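Local coordinates for protein methylocystis parvus OBBP MbnE (Methylocystis parvus OBBP, PDB 5ICQ) that probably binds the copper-chelating peptide methanobactin in the periplasm, as a solute-binding protein of family 5 associated with methanobactin transport, at residues K141-L155 against M200-F213. Sequence-based numbering, arbitrary orientation.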
loop_
_atom_site.group_PDB
_atom_site.type_symbol
_atom_site.label_atom_id
_atom_site.label_comp_id
_atom_site.label_asym_id
_atom_site.label_seq_id
_atom_site.Cartn_x
_atom_site.Cartn_y
_atom_site.Cartn_z
ATOM N N LYS A 141 -30.790 11.568 10.001
ATOM C CA LYS A 141 -30.573 12.938 9.530
ATOM C C LYS A 141 -30.060 12.932 8.093
ATOM O O LYS A 141 -29.070 12.252 7.797
ATOM C CB LYS A 141 -29.572 13.666 10.431
ATOM C CG LYS A 141 -29.593 15.187 10.290
ATOM C CD LYS A 141 -30.694 15.792 11.174
ATOM C CE LYS A 141 -30.936 17.273 10.881
ATOM N NZ LYS A 141 -29.929 18.171 11.502
ATOM N N PRO A 142 -30.683 13.683 7.182
ATOM C CA PRO A 142 -30.203 13.715 5.792
ATOM C C PRO A 142 -28.783 14.248 5.692
ATOM O O PRO A 142 -28.386 15.156 6.422
ATOM C CB PRO A 142 -31.190 14.662 5.095
ATOM C CG PRO A 142 -32.438 14.585 5.920
ATOM C CD PRO A 142 -31.967 14.391 7.343
ATOM N N ILE A 143 -28.019 13.677 4.769
ATOM C CA ILE A 143 -26.718 14.235 4.416
ATOM C C ILE A 143 -26.925 15.397 3.451
ATOM O O ILE A 143 -27.646 15.265 2.453
ATOM C CB ILE A 143 -25.819 13.156 3.794
ATOM C CG1 ILE A 143 -25.698 11.956 4.739
ATOM C CG2 ILE A 143 -24.451 13.750 3.437
ATOM C CD1 ILE A 143 -24.739 10.844 4.235
ATOM N N THR A 144 -26.295 16.542 3.733
ATOM C CA THR A 144 -26.388 17.693 2.831
ATOM C C THR A 144 -24.993 18.224 2.519
ATOM O O THR A 144 -23.991 17.799 3.104
ATOM C CB THR A 144 -27.251 18.820 3.415
ATOM O OG1 THR A 144 -26.591 19.389 4.550
ATOM C CG2 THR A 144 -28.626 18.286 3.834
ATOM N N ALA A 145 -24.939 19.186 1.589
ATOM C CA ALA A 145 -23.663 19.806 1.241
ATOM C C ALA A 145 -22.984 20.413 2.464
ATOM O O ALA A 145 -21.748 20.448 2.537
ATOM C CB ALA A 145 -23.873 20.872 0.164
ATOM N N GLU A 146 -23.775 20.880 3.435
ATOM C CA GLU A 146 -23.217 21.417 4.673
ATOM C C GLU A 146 -22.340 20.389 5.389
ATOM O O GLU A 146 -21.299 20.746 5.951
ATOM C CB GLU A 146 -24.357 21.903 5.578
ATOM C CG GLU A 146 -23.935 22.502 6.923
ATOM C CD GLU A 146 -25.126 22.876 7.822
ATOM O OE1 GLU A 146 -26.166 22.177 7.780
ATOM O OE2 GLU A 146 -25.019 23.875 8.572
ATOM N N ASP A 147 -22.733 19.103 5.376
ATOM C CA ASP A 147 -21.899 18.073 6.000
ATOM C C ASP A 147 -20.604 17.857 5.231
ATOM O O ASP A 147 -19.554 17.613 5.836
ATOM C CB ASP A 147 -22.652 16.743 6.108
ATOM C CG ASP A 147 -23.874 16.839 6.991
ATOM O OD1 ASP A 147 -23.693 17.076 8.203
ATOM O OD2 ASP A 147 -25.006 16.678 6.474
ATOM N N VAL A 148 -20.661 17.906 3.897
ATOM C CA VAL A 148 -19.454 17.702 3.097
ATOM C C VAL A 148 -18.465 18.839 3.320
ATOM O O VAL A 148 -17.259 18.607 3.459
ATOM C CB VAL A 148 -19.813 17.554 1.609
ATOM C CG1 VAL A 148 -18.537 17.368 0.765
ATOM C CG2 VAL A 148 -20.771 16.388 1.404
ATOM N N LEU A 149 -18.956 20.087 3.345
ATOM C CA LEU A 149 -18.063 21.226 3.565
ATOM C C LEU A 149 -17.521 21.239 4.989
ATOM O O LEU A 149 -16.364 21.614 5.216
ATOM C CB LEU A 149 -18.794 22.535 3.260
ATOM C CG LEU A 149 -19.166 22.770 1.792
ATOM C CD1 LEU A 149 -19.873 24.112 1.625
ATOM C CD2 LEU A 149 -17.931 22.702 0.902
ATOM N N PHE A 150 -18.357 20.875 5.965
ATOM C CA PHE A 150 -17.888 20.720 7.340
ATOM C C PHE A 150 -16.759 19.698 7.423
ATOM O O PHE A 150 -15.749 19.922 8.106
ATOM C CB PHE A 150 -19.066 20.298 8.223
ATOM C CG PHE A 150 -18.672 19.664 9.533
ATOM C CD1 PHE A 150 -18.339 20.453 10.623
ATOM C CD2 PHE A 150 -18.676 18.285 9.686
ATOM C CE1 PHE A 150 -17.991 19.888 11.841
ATOM C CE2 PHE A 150 -18.320 17.704 10.902
ATOM C CZ PHE A 150 -17.983 18.517 11.989
ATOM N N SER A 151 -16.916 18.567 6.727
ATOM C CA SER A 151 -15.904 17.518 6.775
ATOM C C SER A 151 -14.631 17.958 6.070
ATOM O O SER A 151 -13.522 17.703 6.557
ATOM C CB SER A 151 -16.452 16.239 6.140
ATOM O OG SER A 151 -17.607 15.776 6.828
ATOM N N PHE A 152 -14.778 18.597 4.907
ATOM C CA PHE A 152 -13.626 19.125 4.184
ATOM C C PHE A 152 -12.840 20.104 5.047
ATOM O O PHE A 152 -11.616 19.990 5.171
ATOM C CB PHE A 152 -14.100 19.800 2.897
ATOM C CG PHE A 152 -13.013 20.532 2.158
ATOM C CD1 PHE A 152 -12.105 19.838 1.371
ATOM C CD2 PHE A 152 -12.911 21.914 2.239
ATOM C CE1 PHE A 152 -11.101 20.513 0.683
ATOM C CE2 PHE A 152 -11.906 22.595 1.551
ATOM C CZ PHE A 152 -11.006 21.889 0.773
ATOM N N ASP A 153 -13.529 21.075 5.654
ATOM C CA ASP A 153 -12.846 22.060 6.496
ATOM C C ASP A 153 -12.156 21.408 7.689
ATOM O O ASP A 153 -11.024 21.770 8.035
ATOM C CB ASP A 153 -13.834 23.111 6.988
ATOM C CG ASP A 153 -14.315 24.016 5.882
ATOM O OD1 ASP A 153 -13.551 24.228 4.914
ATOM O OD2 ASP A 153 -15.450 24.527 5.994
ATOM N N LEU A 154 -12.833 20.461 8.342
ATOM C CA LEU A 154 -12.269 19.810 9.522
ATOM C C LEU A 154 -11.035 18.995 9.160
ATOM O O LEU A 154 -10.012 19.048 9.853
ATOM C CB LEU A 154 -13.317 18.908 10.177
ATOM C CG LEU A 154 -12.852 18.006 11.325
ATOM C CD1 LEU A 154 -12.369 18.849 12.507
ATOM C CD2 LEU A 154 -13.977 17.074 11.751
ATOM N N LEU A 155 -11.122 18.225 8.079
ATOM C CA LEU A 155 -10.017 17.348 7.715
ATOM C C LEU A 155 -8.855 18.131 7.128
ATOM O O LEU A 155 -7.691 17.736 7.296
ATOM C CB LEU A 155 -10.513 16.286 6.734
ATOM C CG LEU A 155 -11.504 15.330 7.394
ATOM C CD1 LEU A 155 -12.266 14.499 6.353
ATOM C CD2 LEU A 155 -10.790 14.428 8.393
ATOM N N MET A 200 -13.055 11.337 0.365
ATOM C CA MET A 200 -13.110 11.924 1.701
ATOM C C MET A 200 -14.318 11.366 2.457
ATOM O O MET A 200 -15.403 11.264 1.880
ATOM C CB MET A 200 -13.235 13.449 1.600
ATOM C CG MET A 200 -13.354 14.159 2.941
ATOM S SD MET A 200 -13.999 15.838 2.775
ATOM C CE MET A 200 -15.719 15.475 2.426
ATOM N N PRO A 201 -14.170 10.985 3.733
ATOM C CA PRO A 201 -15.345 10.547 4.502
ATOM C C PRO A 201 -16.280 11.711 4.771
ATOM O O PRO A 201 -15.839 12.841 4.990
ATOM C CB PRO A 201 -14.737 10.017 5.806
ATOM C CG PRO A 201 -13.468 10.828 5.956
ATOM C CD PRO A 201 -12.940 10.940 4.551
ATOM N N VAL A 202 -17.579 11.433 4.760
ATOM C CA VAL A 202 -18.584 12.464 5.005
ATOM C C VAL A 202 -19.077 12.307 6.436
ATOM O O VAL A 202 -19.712 11.305 6.784
ATOM C CB VAL A 202 -19.742 12.391 4.003
ATOM C CG1 VAL A 202 -20.775 13.467 4.333
ATOM C CG2 VAL A 202 -19.219 12.576 2.568
ATOM N N LEU A 203 -18.782 13.297 7.271
ATOM C CA LEU A 203 -19.004 13.275 8.711
ATOM C C LEU A 203 -20.174 14.181 9.083
ATOM O O LEU A 203 -20.421 15.186 8.404
ATOM C CB LEU A 203 -17.750 13.733 9.460
ATOM C CG LEU A 203 -16.482 12.967 9.061
ATOM C CD1 LEU A 203 -15.267 13.564 9.733
ATOM C CD2 LEU A 203 -16.610 11.490 9.399
ATOM N N PRO A 204 -20.895 13.869 10.158
ATOM C CA PRO A 204 -22.124 14.610 10.491
ATOM C C PRO A 204 -21.855 15.891 11.282
ATOM O O PRO A 204 -21.498 15.853 12.459
ATOM C CB PRO A 204 -22.927 13.591 11.314
ATOM C CG PRO A 204 -21.860 12.762 12.002
ATOM C CD PRO A 204 -20.705 12.682 11.016
ATOM N N LYS A 205 -22.088 17.033 10.632
ATOM C CA LYS A 205 -21.939 18.309 11.332
ATOM C C LYS A 205 -22.765 18.352 12.615
ATOM O O LYS A 205 -22.300 18.857 13.642
ATOM C CB LYS A 205 -22.333 19.471 10.424
ATOM C CG LYS A 205 -22.118 20.822 11.119
ATOM C CD LYS A 205 -22.341 22.001 10.187
ATOM C CE LYS A 205 -21.881 23.299 10.842
ATOM N NZ LYS A 205 -22.200 24.466 9.968
ATOM N N HIS A 206 -23.991 17.815 12.583
ATOM C CA HIS A 206 -24.875 17.894 13.743
ATOM C C HIS A 206 -24.455 16.987 14.898
ATOM O O HIS A 206 -25.040 17.089 15.986
ATOM C CB HIS A 206 -26.308 17.551 13.324
ATOM C CG HIS A 206 -26.523 16.092 13.067
ATOM N ND1 HIS A 206 -26.119 15.470 11.903
ATOM C CD2 HIS A 206 -27.099 15.129 13.827
ATOM C CE1 HIS A 206 -26.431 14.185 11.960
ATOM N NE2 HIS A 206 -27.034 13.953 13.114
ATOM N N ALA A 207 -23.464 16.106 14.705
ATOM C CA ALA A 207 -23.180 15.098 15.718
ATOM C C ALA A 207 -21.695 14.883 16.003
ATOM O O ALA A 207 -21.355 13.929 16.713
ATOM C CB ALA A 207 -23.805 13.762 15.316
ATOM N N LEU A 208 -20.798 15.709 15.472
ATOM C CA LEU A 208 -19.363 15.544 15.698
ATOM C C LEU A 208 -18.857 16.772 16.438
ATOM O O LEU A 208 -19.011 17.896 15.951
ATOM C CB LEU A 208 -18.601 15.355 14.381
ATOM C CG LEU A 208 -17.110 14.990 14.445
ATOM C CD1 LEU A 208 -16.657 14.338 13.147
ATOM C CD2 LEU A 208 -16.227 16.202 14.722
ATOM N N ASP A 209 -18.249 16.550 17.602
ATOM C CA ASP A 209 -17.650 17.618 18.401
ATOM C C ASP A 209 -16.262 17.918 17.843
ATOM O O ASP A 209 -15.349 17.100 17.980
ATOM C CB ASP A 209 -17.577 17.181 19.863
ATOM C CG ASP A 209 -17.068 18.278 20.796
ATOM O OD1 ASP A 209 -16.399 19.223 20.330
ATOM O OD2 ASP A 209 -17.336 18.176 22.013
ATOM N N VAL A 210 -16.089 19.085 17.213
ATOM C CA VAL A 210 -14.822 19.316 16.527
ATOM C C VAL A 210 -13.677 19.464 17.525
ATOM O O VAL A 210 -12.528 19.135 17.208
ATOM C CB VAL A 210 -14.912 20.530 15.581
ATOM C CG1 VAL A 210 -16.145 20.423 14.695
ATOM C CG2 VAL A 210 -14.921 21.821 16.352
ATOM N N GLU A 211 -13.959 19.931 18.747
ATOM C CA GLU A 211 -12.880 20.098 19.720
ATOM C C GLU A 211 -12.354 18.757 20.225
ATOM O O GLU A 211 -11.185 18.665 20.623
ATOM C CB GLU A 211 -13.354 20.973 20.884
ATOM C CG GLU A 211 -13.117 22.468 20.667
ATOM C CD GLU A 211 -14.017 23.068 19.613
ATOM O OE1 GLU A 211 -15.191 22.647 19.531
ATOM O OE2 GLU A 211 -13.546 23.952 18.861
ATOM N N ARG A 212 -13.193 17.712 20.225
ATOM C CA ARG A 212 -12.777 16.366 20.616
ATOM C C ARG A 212 -12.058 15.611 19.504
ATOM O O ARG A 212 -11.513 14.533 19.768
ATOM C CB ARG A 212 -13.984 15.519 21.046
ATOM C CG ARG A 212 -14.522 15.722 22.449
ATOM C CD ARG A 212 -13.499 15.417 23.555
ATOM N NE ARG A 212 -13.108 14.012 23.727
ATOM C CZ ARG A 212 -13.915 13.038 24.160
ATOM N NH1 ARG A 212 -15.188 13.289 24.444
ATOM N NH2 ARG A 212 -13.450 11.798 24.302
ATOM N N PHE A 213 -12.039 16.150 18.279
ATOM C CA PHE A 213 -11.563 15.387 17.124
ATOM C C PHE A 213 -10.137 14.881 17.318
ATOM O O PHE A 213 -9.803 13.767 16.897
ATOM C CB PHE A 213 -11.659 16.249 15.861
ATOM C CG PHE A 213 -11.318 15.511 14.592
ATOM C CD1 PHE A 213 -12.252 14.691 13.983
ATOM C CD2 PHE A 213 -10.069 15.654 14.003
ATOM C CE1 PHE A 213 -11.944 14.014 12.805
ATOM C CE2 PHE A 213 -9.756 14.989 12.829
ATOM C CZ PHE A 213 -10.692 14.169 12.232
HETATM O O HOH W 1 -25.422 17.220 9.898
#
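Helix 145-158 of this periplasmic binding protein is strapped along one flank by the loop that follows helix 193-198, with Asp147, Phe150, Ser151 and Leu154 meeting residues 200-213. Two polar side chains of the helix grip the loop backbone. Ser151 OG accepts from Leu203 N at 2.8 Å, with an N-H...O angle of 159°, and gives its own proton to Asp147 O. Asp147 divides its carboxylate: OD1 takes Lys205 N at 2.9 Å, nearly along its C-O axis, while OD2 takes Thr144 N through its anti lone pair, closing a capping box at the helix start. The Phe150 ring, swung out by a chi1 of 161° that sets CG anti to the backbone N, lies under Lys205, whose CA stands over one face, 3.7 Å from the centroid and 15° off the normal. Val210 CG1 and Leu208 CD2 border the ring's edge. Replacing Phe150 by an alanine is likely to leave Lys205 CA without its aromatic floor and to open a gap beside Leu208 and Val210. The extended Lys205 chain ends in a salt bridge, NZ to Glu146 OE2 at 3.2 Å. Further along, Leu154 CD2 sits over the Phe213 face, 4.1 Å from its centroid. Near the helix start, Lys141 CG covers a face of the His206 ring, whose NE2 is bonded to Asp139. Met200 reaches the helix too, its CE 3.8 Å from Val148 CG1. With Val148 and Leu149 packed on strand 180-184, the geometry is that of a helix held between that strand and a covering loop, within the mixed alpha-and-beta fold of a family 5 solute-binding protein.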